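Local atomic coordinates of clavulanic acid biosynthesis oligopeptide binding protein 2 (Streptomyces clavuligerus, PDB entry 2WOL), a protein that probably binds oligopeptides or related small ligands as a solute-binding protein of the clavulanic acid biosynthetic pathway. Residues His305-Gln310 with Leu524-Asp529; Leu449-Gly454 with Trp480-Leu485. All coordinates share one frame; numbering follows the deposited sequence. Where two conformers were deposited one is given.

Contact 1 of 2, residues His305-Gln310 with Leu524-Asp529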
ATOM      1  N   HIS A 305       0.816  -1.754  12.050  1.00  8.43           N
ATOM      2  CA  HIS A 305       0.041  -1.010  13.024  1.00  8.46           C
ATOM      3  C   HIS A 305       1.020  -0.486  14.068  1.00  7.80           C
ATOM      4  O   HIS A 305       1.819  -1.248  14.618  1.00  7.48           O
ATOM      5  CB  HIS A 305      -1.006  -1.923  13.666  0.50  8.66           C
ATOM      6  CG  HIS A 305      -2.070  -1.193  14.426  0.50 10.05           C
ATOM      7  ND1 HIS A 305      -2.904  -0.266  13.836  0.50 11.67           N
ATOM      8  CD2 HIS A 305      -2.455  -1.274  15.721  0.50 11.90           C
ATOM      9  CE1 HIS A 305      -3.745   0.203  14.739  0.50 12.01           C
ATOM     10  NE2 HIS A 305      -3.491  -0.389  15.892  0.50 12.19           N
ATOM     11  N   PHE A 306       0.969   0.817  14.329  1.00  7.38           N
ATOM     12  CA  PHE A 306       1.917   1.428  15.253  1.00  7.59           C
ATOM     13  C   PHE A 306       1.350   2.637  15.981  1.00  7.45           C
ATOM     14  O   PHE A 306       0.282   3.143  15.639  1.00  7.53           O
ATOM     15  CB  PHE A 306       3.242   1.783  14.544  1.00  7.55           C
ATOM     16  CG  PHE A 306       3.120   2.850  13.480  1.00  7.88           C
ATOM     17  CD1 PHE A 306       3.422   4.178  13.774  1.00  8.25           C
ATOM     18  CD2 PHE A 306       2.742   2.521  12.180  1.00  7.75           C
ATOM     19  CE1 PHE A 306       3.335   5.164  12.795  1.00  9.94           C
ATOM     20  CE2 PHE A 306       2.653   3.501  11.194  1.00  8.72           C
ATOM     21  CZ  PHE A 306       2.946   4.828  11.505  1.00  8.90           C
ATOM     22  N   VAL A 307       2.074   3.073  17.007  1.00  7.33           N
ATOM     23  CA  VAL A 307       1.779   4.315  17.705  1.00  7.65           C
ATOM     24  C   VAL A 307       2.944   5.273  17.464  1.00  7.58           C
ATOM     25  O   VAL A 307       4.113   4.908  17.648  1.00  8.12           O
ATOM     26  CB  VAL A 307       1.567   4.082  19.224  1.00  7.55           C
ATOM     27  CG1 VAL A 307       1.414   5.410  19.969  1.00  9.01           C
ATOM     28  CG2 VAL A 307       0.350   3.188  19.464  1.00  8.26           C
ATOM     29  N   ALA A 308       2.619   6.486  17.031  1.00  7.42           N
ATOM     30  CA  ALA A 308       3.620   7.522  16.820  1.00  7.14           C
ATOM     31  C   ALA A 308       3.621   8.490  17.989  1.00  7.56           C
ATOM     32  O   ALA A 308       2.568   8.824  18.520  1.00  7.55           O
ATOM     33  CB  ALA A 308       3.344   8.265  15.519  1.00  7.00           C
ATOM     34  N   MET A 309       4.814   8.926  18.386  1.00  7.66           N
ATOM     35  CA  MET A 309       4.972   9.951  19.414  1.00  8.03           C
ATOM     36  C   MET A 309       5.607  11.208  18.825  1.00  8.19           C
ATOM     37  O   MET A 309       6.560  11.129  18.048  1.00  8.46           O
ATOM     38  CB  MET A 309       5.778   9.416  20.593  1.00  8.01           C
ATOM     39  CG  MET A 309       4.948   8.536  21.511  1.00  8.36           C
ATOM     40  SD  MET A 309       5.902   7.746  22.810  1.00  8.29           S
ATOM     41  CE  MET A 309       6.592   6.340  21.942  1.00  8.62           C
ATOM     42  N   GLN A 310       5.058  12.360  19.205  1.00  8.40           N
ATOM     43  CA  GLN A 310       5.343  13.633  18.545  1.00  8.35           C
ATOM     44  C   GLN A 310       6.214  14.547  19.406  1.00  8.67           C
ATOM     45  O   GLN A 310       5.718  15.123  20.370  1.00  8.67           O
ATOM     46  CB  GLN A 310       4.025  14.345  18.214  1.00  8.13           C
ATOM     47  CG  GLN A 310       3.250  13.786  17.019  1.00  8.19           C
ATOM     48  CD  GLN A 310       2.987  12.298  17.121  1.00  8.39           C
ATOM     49  OE1 GLN A 310       3.643  11.505  16.452  1.00  9.67           O
ATOM     50  NE2 GLN A 310       2.047  11.913  17.980  1.00  8.81           N
ATOM     51  N   LEU A 524       6.358   3.329  17.964  1.00  7.15           N
ATOM     52  CA  LEU A 524       6.156   2.106  18.731  1.00  7.62           C
ATOM     53  C   LEU A 524       5.440   1.081  17.850  1.00  7.31           C
ATOM     54  O   LEU A 524       4.234   1.196  17.616  1.00  6.91           O
ATOM     55  CB  LEU A 524       5.339   2.390  19.999  1.00  7.43           C
ATOM     56  CG  LEU A 524       4.751   1.217  20.796  1.00  7.85           C
ATOM     57  CD1 LEU A 524       5.823   0.222  21.259  1.00  7.98           C
ATOM     58  CD2 LEU A 524       3.966   1.737  21.989  1.00  8.52           C
ATOM     59  N   PRO A 525       6.187   0.080  17.350  1.00  7.43           N
ATOM     60  CA  PRO A 525       5.601  -0.959  16.508  1.00  7.63           C
ATOM     61  C   PRO A 525       4.715  -1.865  17.345  1.00  7.66           C
ATOM     62  O   PRO A 525       5.089  -2.229  18.462  1.00  7.53           O
ATOM     63  CB  PRO A 525       6.816  -1.746  15.995  1.00  8.17           C
ATOM     64  CG  PRO A 525       8.025  -1.046  16.487  1.00  8.61           C
ATOM     65  CD  PRO A 525       7.626  -0.128  17.581  1.00  7.45           C
ATOM     66  N   LEU A 526       3.549  -2.217  16.813  1.00  7.83           N
ATOM     67  CA  LEU A 526       2.641  -3.127  17.513  1.00  8.19           C
ATOM     68  C   LEU A 526       2.574  -4.483  16.823  1.00  8.46           C
ATOM     69  O   LEU A 526       3.094  -5.476  17.339  1.00  8.66           O
ATOM     70  CB  LEU A 526       1.244  -2.511  17.663  1.00  8.42           C
ATOM     71  CG  LEU A 526       1.169  -1.169  18.403  1.00  9.24           C
ATOM     72  CD1 LEU A 526      -0.262  -0.666  18.454  1.00 10.45           C
ATOM     73  CD2 LEU A 526       1.742  -1.284  19.810  1.00 10.34           C
ATOM     74  N   VAL A 527       1.936  -4.517  15.658  1.00  8.41           N
ATOM     75  CA  VAL A 527       1.834  -5.750  14.878  1.00  8.62           C
ATOM     76  C   VAL A 527       1.972  -5.474  13.393  1.00  8.57           C
ATOM     77  O   VAL A 527       1.665  -4.371  12.933  1.00  8.71           O
ATOM     78  CB  VAL A 527       0.482  -6.502  15.117  1.00  8.76           C
ATOM     79  CG1 VAL A 527       0.344  -6.957  16.571  1.00  9.18           C
ATOM     80  CG2 VAL A 527      -0.721  -5.655  14.688  1.00  9.08           C
ATOM     81  N   HIS A 528       2.452  -6.474  12.659  1.00  8.78           N
ATOM     82  CA  HIS A 528       2.268  -6.506  11.215  1.00  9.29           C
ATOM     83  C   HIS A 528       0.928  -7.182  10.961  1.00  9.71           C
ATOM     84  O   HIS A 528       0.686  -8.316  11.408  1.00  9.69           O
ATOM     85  CB  HIS A 528       3.397  -7.256  10.518  1.00  9.56           C
ATOM     86  CG  HIS A 528       4.707  -6.535  10.547  1.00  9.45           C
ATOM     87  ND1 HIS A 528       4.879  -5.275  10.015  1.00 10.98           N
ATOM     88  CD2 HIS A 528       5.914  -6.905  11.034  1.00  9.62           C
ATOM     89  CE1 HIS A 528       6.133  -4.896  10.182  1.00  8.71           C
ATOM     90  NE2 HIS A 528       6.783  -5.871  10.792  1.00 11.58           N
ATOM     91  N   ASP A 529       0.057  -6.469  10.258  1.00 10.25           N
ATOM     92  CA  ASP A 529      -1.320  -6.904  10.056  1.00 11.13           C
ATOM     93  C   ASP A 529      -1.417  -8.178   9.219  1.00 11.02           C
ATOM     94  O   ASP A 529      -0.584  -8.440   8.344  1.00 10.65           O
ATOM     95  CB  ASP A 529      -2.187  -5.776   9.487  0.50 11.40           C
ATOM     96  CG  ASP A 529      -2.574  -4.748  10.545  0.50 12.06           C
ATOM     97  OD1 ASP A 529      -2.983  -5.152  11.659  0.50 13.36           O
ATOM     98  OD2 ASP A 529      -2.472  -3.537  10.265  0.50 13.88           O
TER

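Contact 2 of 2, residues Leu449-Gly454 with Trp480-Leu485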
ATOM      1  N   LEU A 449      -0.298   9.016  18.664  1.00  7.83           N
ATOM      2  CA  LEU A 449      -1.257   8.800  17.577  1.00  8.19           C
ATOM      3  C   LEU A 449      -1.286   7.331  17.198  1.00  8.43           C
ATOM      4  O   LEU A 449      -0.229   6.713  17.022  1.00  8.25           O
ATOM      5  CB  LEU A 449      -0.874   9.628  16.346  1.00  8.22           C
ATOM      6  CG  LEU A 449      -1.006  11.150  16.451  1.00  8.62           C
ATOM      7  CD1 LEU A 449      -0.253  11.837  15.319  1.00  9.35           C
ATOM      8  CD2 LEU A 449      -2.486  11.545  16.440  1.00  9.11           C
ATOM      9  N   VAL A 450      -2.490   6.776  17.066  1.00  8.91           N
ATOM     10  CA  VAL A 450      -2.660   5.402  16.598  1.00  9.40           C
ATOM     11  C   VAL A 450      -2.892   5.416  15.097  1.00  9.42           C
ATOM     12  O   VAL A 450      -3.751   6.146  14.600  1.00  9.39           O
ATOM     13  CB  VAL A 450      -3.867   4.701  17.276  1.00  9.70           C
ATOM     14  CG1 VAL A 450      -4.047   3.272  16.737  1.00 10.12           C
ATOM     15  CG2 VAL A 450      -3.700   4.680  18.783  1.00  9.64           C
ATOM     16  N   THR A 451      -2.134   4.606  14.365  1.00  9.52           N
ATOM     17  CA  THR A 451      -2.372   4.492  12.934  1.00 10.17           C
ATOM     18  C   THR A 451      -1.920   3.154  12.362  1.00 10.20           C
ATOM     19  O   THR A 451      -1.343   2.330  13.068  1.00  9.85           O
ATOM     20  CB  THR A 451      -1.760   5.688  12.150  1.00 10.45           C
ATOM     21  OG1 THR A 451      -2.358   5.758  10.849  1.00 11.59           O
ATOM     22  CG2 THR A 451      -0.249   5.568  12.022  1.00 11.25           C
ATOM     23  N   ASP A 452      -2.226   2.938  11.089  1.00 10.67           N
ATOM     24  CA  ASP A 452      -1.663   1.824  10.342  1.00 11.15           C
ATOM     25  C   ASP A 452      -1.139   2.352   9.015  1.00 10.74           C
ATOM     26  O   ASP A 452      -1.555   3.422   8.566  1.00 11.79           O
ATOM     27  CB  ASP A 452      -2.668   0.676  10.172  1.00 11.83           C
ATOM     28  CG  ASP A 452      -3.814   1.006   9.228  1.00 14.19           C
ATOM     29  OD1 ASP A 452      -4.183   2.189   9.074  1.00 16.81           O
ATOM     30  OD2 ASP A 452      -4.369   0.051   8.644  1.00 18.47           O
ATOM     31  N   TRP A 453      -0.212   1.615   8.413  1.00  9.99           N
ATOM     32  CA  TRP A 453       0.504   2.080   7.235  1.00  9.62           C
ATOM     33  C   TRP A 453       0.890   0.904   6.355  1.00  9.33           C
ATOM     34  O   TRP A 453       1.336  -0.129   6.852  1.00  9.06           O
ATOM     35  CB  TRP A 453       1.765   2.840   7.657  1.00  9.78           C
ATOM     36  CG  TRP A 453       2.779   3.006   6.561  1.00  9.79           C
ATOM     37  CD1 TRP A 453       3.961   2.331   6.432  1.00 10.31           C
ATOM     38  CD2 TRP A 453       2.703   3.898   5.440  1.00  9.91           C
ATOM     39  NE1 TRP A 453       4.624   2.747   5.305  1.00 10.01           N
ATOM     40  CE2 TRP A 453       3.878   3.710   4.677  1.00  9.84           C
ATOM     41  CE3 TRP A 453       1.758   4.838   5.008  1.00  9.46           C
ATOM     42  CZ2 TRP A 453       4.133   4.427   3.505  1.00 10.65           C
ATOM     43  CZ3 TRP A 453       2.020   5.558   3.847  1.00  9.98           C
ATOM     44  CH2 TRP A 453       3.195   5.342   3.107  1.00 10.45           C
ATOM     45  N   GLY A 454       0.703   1.075   5.050  1.00  9.00           N
ATOM     46  CA  GLY A 454       1.233   0.157   4.051  1.00  9.36           C
ATOM     47  C   GLY A 454       1.969   0.950   2.986  1.00  9.12           C
ATOM     48  O   GLY A 454       1.527   2.025   2.579  1.00  9.31           O
ATOM     49  N   TRP A 480       2.563  11.449   6.642  1.00 11.15           N
ATOM     50  CA  TRP A 480       2.811  10.128   7.204  1.00 11.06           C
ATOM     51  C   TRP A 480       4.026  10.076   8.127  1.00 10.53           C
ATOM     52  O   TRP A 480       4.270   9.066   8.793  1.00 10.62           O
ATOM     53  CB  TRP A 480       2.912   9.090   6.089  1.00 11.59           C
ATOM     54  CG  TRP A 480       1.562   8.675   5.636  1.00 12.29           C
ATOM     55  CD1 TRP A 480       0.903   9.088   4.515  1.00 12.48           C
ATOM     56  CD2 TRP A 480       0.673   7.796   6.328  1.00 11.99           C
ATOM     57  NE1 TRP A 480      -0.339   8.498   4.455  1.00 13.00           N
ATOM     58  CE2 TRP A 480      -0.504   7.697   5.554  1.00 12.85           C
ATOM     59  CE3 TRP A 480       0.766   7.062   7.518  1.00 12.60           C
ATOM     60  CZ2 TRP A 480      -1.588   6.898   5.935  1.00 12.52           C
ATOM     61  CZ3 TRP A 480      -0.309   6.271   7.896  1.00 12.36           C
ATOM     62  CH2 TRP A 480      -1.472   6.197   7.105  1.00 12.66           C
ATOM     63  N   ASN A 481       4.786  11.164   8.152  1.00 10.06           N
ATOM     64  CA  ASN A 481       5.865  11.328   9.111  1.00  9.86           C
ATOM     65  C   ASN A 481       5.275  12.038  10.325  1.00  9.74           C
ATOM     66  O   ASN A 481       5.447  13.248  10.516  1.00  9.67           O
ATOM     67  CB  ASN A 481       7.027  12.112   8.488  1.00  9.83           C
ATOM     68  CG  ASN A 481       8.242  12.200   9.404  1.00  9.34           C
ATOM     69  OD1 ASN A 481       8.145  11.984  10.612  1.00  9.00           O
ATOM     70  ND2 ASN A 481       9.397  12.526   8.823  1.00  9.77           N
ATOM     71  N   LEU A 482       4.571  11.267  11.147  1.00  9.26           N
ATOM     72  CA  LEU A 482       3.779  11.839  12.235  1.00  9.09           C
ATOM     73  C   LEU A 482       4.618  12.509  13.326  1.00  8.85           C
ATOM     74  O   LEU A 482       4.256  13.591  13.796  1.00  8.81           O
ATOM     75  CB  LEU A 482       2.800  10.806  12.817  1.00  9.25           C
ATOM     76  CG  LEU A 482       1.797  10.179  11.838  1.00  9.68           C
ATOM     77  CD1 LEU A 482       0.879   9.194  12.551  1.00 10.08           C
ATOM     78  CD2 LEU A 482       0.985  11.231  11.079  1.00 11.26           C
ATOM     79  N   PRO A 483       5.742  11.886  13.730  1.00  8.89           N
ATOM     80  CA  PRO A 483       6.635  12.577  14.664  1.00  9.17           C
ATOM     81  C   PRO A 483       7.342  13.785  14.052  1.00  9.46           C
ATOM     82  O   PRO A 483       8.001  14.538  14.774  1.00  9.63           O
ATOM     83  CB  PRO A 483       7.680  11.507  15.006  1.00  9.02           C
ATOM     84  CG  PRO A 483       7.039  10.202  14.635  1.00  9.06           C
ATOM     85  CD  PRO A 483       6.231  10.528  13.426  1.00  8.91           C
ATOM     86  N   GLU A 484       7.224  13.954  12.735  1.00  9.88           N
ATOM     87  CA  GLU A 484       7.975  14.981  11.998  1.00 10.60           C
ATOM     88  C   GLU A 484       9.477  14.866  12.280  1.00 10.90           C
ATOM     89  O   GLU A 484      10.165  15.860  12.540  1.00 11.17           O
ATOM     90  CB  GLU A 484       7.433  16.388  12.293  1.00 10.69           C
ATOM     91  CG  GLU A 484       5.973  16.555  11.879  1.00 11.34           C
ATOM     92  CD  GLU A 484       5.343  17.860  12.338  1.00 11.35           C
ATOM     93  OE1 GLU A 484       6.067  18.875  12.464  1.00 12.59           O
ATOM     94  OE2 GLU A 484       4.112  17.865  12.558  1.00 11.39           O
ATOM     95  N   LEU A 485       9.967  13.630  12.251  1.00 10.91           N
ATOM     96  CA  LEU A 485      11.384  13.362  12.403  1.00 11.36           C
ATOM     97  C   LEU A 485      12.128  13.986  11.236  1.00 11.80           C
ATOM     98  O   LEU A 485      11.774  13.773  10.077  1.00 11.70           O
ATOM     99  CB  LEU A 485      11.652  11.854  12.462  1.00 11.18           C
ATOM    100  CG  LEU A 485      13.066  11.434  12.882  1.00 11.28           C
ATOM    101  CD1 LEU A 485      13.312  11.757  14.347  1.00 11.94           C
ATOM    102  CD2 LEU A 485      13.303   9.952  12.616  1.00 11.35           C
TER

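Contact 1 of 2, residues His305-Gln310 with Leu524-Asp529
Leu526 sits against His305 at the point where two antiparallel strands fall out of step by one residue. Its CB lies 3.3 Å from His305 O. CG is anti to the carbonyl carbon (chi1 -58°), which brings it near both His305 O and Phe306 CA. In the conformer given for His305, CD1 comes obliquely to the imidazole, 3.6 Å from His305 CD2; it also touches Val307 CG2 at 4.0 Å, and Val405 of helix 401-414 packs on the same leucine.

The backbone explains this placement. Leu526 and Val527 both face His305, a classic beta bulge, and His305 O takes the N-H of Leu526 at 3.0 Å (N to O) with a weak, longer bond from that of Val527. His305 N returns a nearly straight bond to Val527 O, and beyond the bulge Val307 and Leu524 exchange a pair of bonds, Leu524 N to Val307 O being 2.8 Å. On the other face Phe306 CB lies 3.3 Å from Leu524 O, but its ring leads away toward strand 448-453. His305 and Val307 spend their backbone polar groups on strand 523-534, Phe306 and Ala308 theirs on strand 448-453, and the bulge puts two donors on one carbonyl.

Contact 2 of 2, residues Leu449-Gly454 with Trp480-Leu485
Trp480 offers a face of its indole to the edge of the six-membered ring of Trp453, and no hydrogen bond joins the two segments; the contact is made by packing. The two rings form an edge-to-face pair, with the planes inclined at 50°. CE3 of Trp453 stands over the centre of the Trp480 ring system, 3.4 Å from Trp480 CD2, and the neighbouring CZ3 of Trp453 reaches 3.6 Å from Trp480 CG. The indole N-H of Trp453 is taken by the carbonyl of Phe463, a bond that helps fix the turn of the ring.

At the far rim of Trp480 the carbonyl oxygen of Asp452 approaches near the ring plane, 3.1 Å from Trp480 CH2, where the C-H edge is weakly positive and probably suits an oxygen. Thr451 OG1 comes obliquely to CZ3 of the same ring.

Leu482 carries the rest. Its CD1 meets Thr451 CG2 tip to tip at 3.8 Å and lies 4.0 Å from Leu449 CD1, the two leucines crossing at a slant. Leu482 belongs to a type I beta turn, Asn481 to Glu484. The arrangement is that of a loop between helices 460-468 and 488-499 that runs alongside strand 448-453 and packs its side chains on those of Leu449, Thr451 and Trp453, a loop covering a sheet in a family 5 solute-binding protein.

In the fold
Both contacts involve one mixed sheet, and their centres are about 8 Å apart: three of the four segments lie on its strands or run off their ends, and 480-485 is a loop packed against it. Strand 303-309 runs between strands 523-534 and 448-453, antiparallel to each, so contact 1 joins it to one neighbour while contact 2 packs a loop against the other. Backbone bonds link them: Ala308 N to Leu449 O at 2.9 Å and Phe306 N to Thr451 O at 3.0 Å. In sequence 305-310 comes first, then 449-454 and 480-485, and 524-529 last, placing contact 2 between the partners of contact 1. Distant residues thereby meet in a single lobe, with helix 401-414 packing on strands of both contacts.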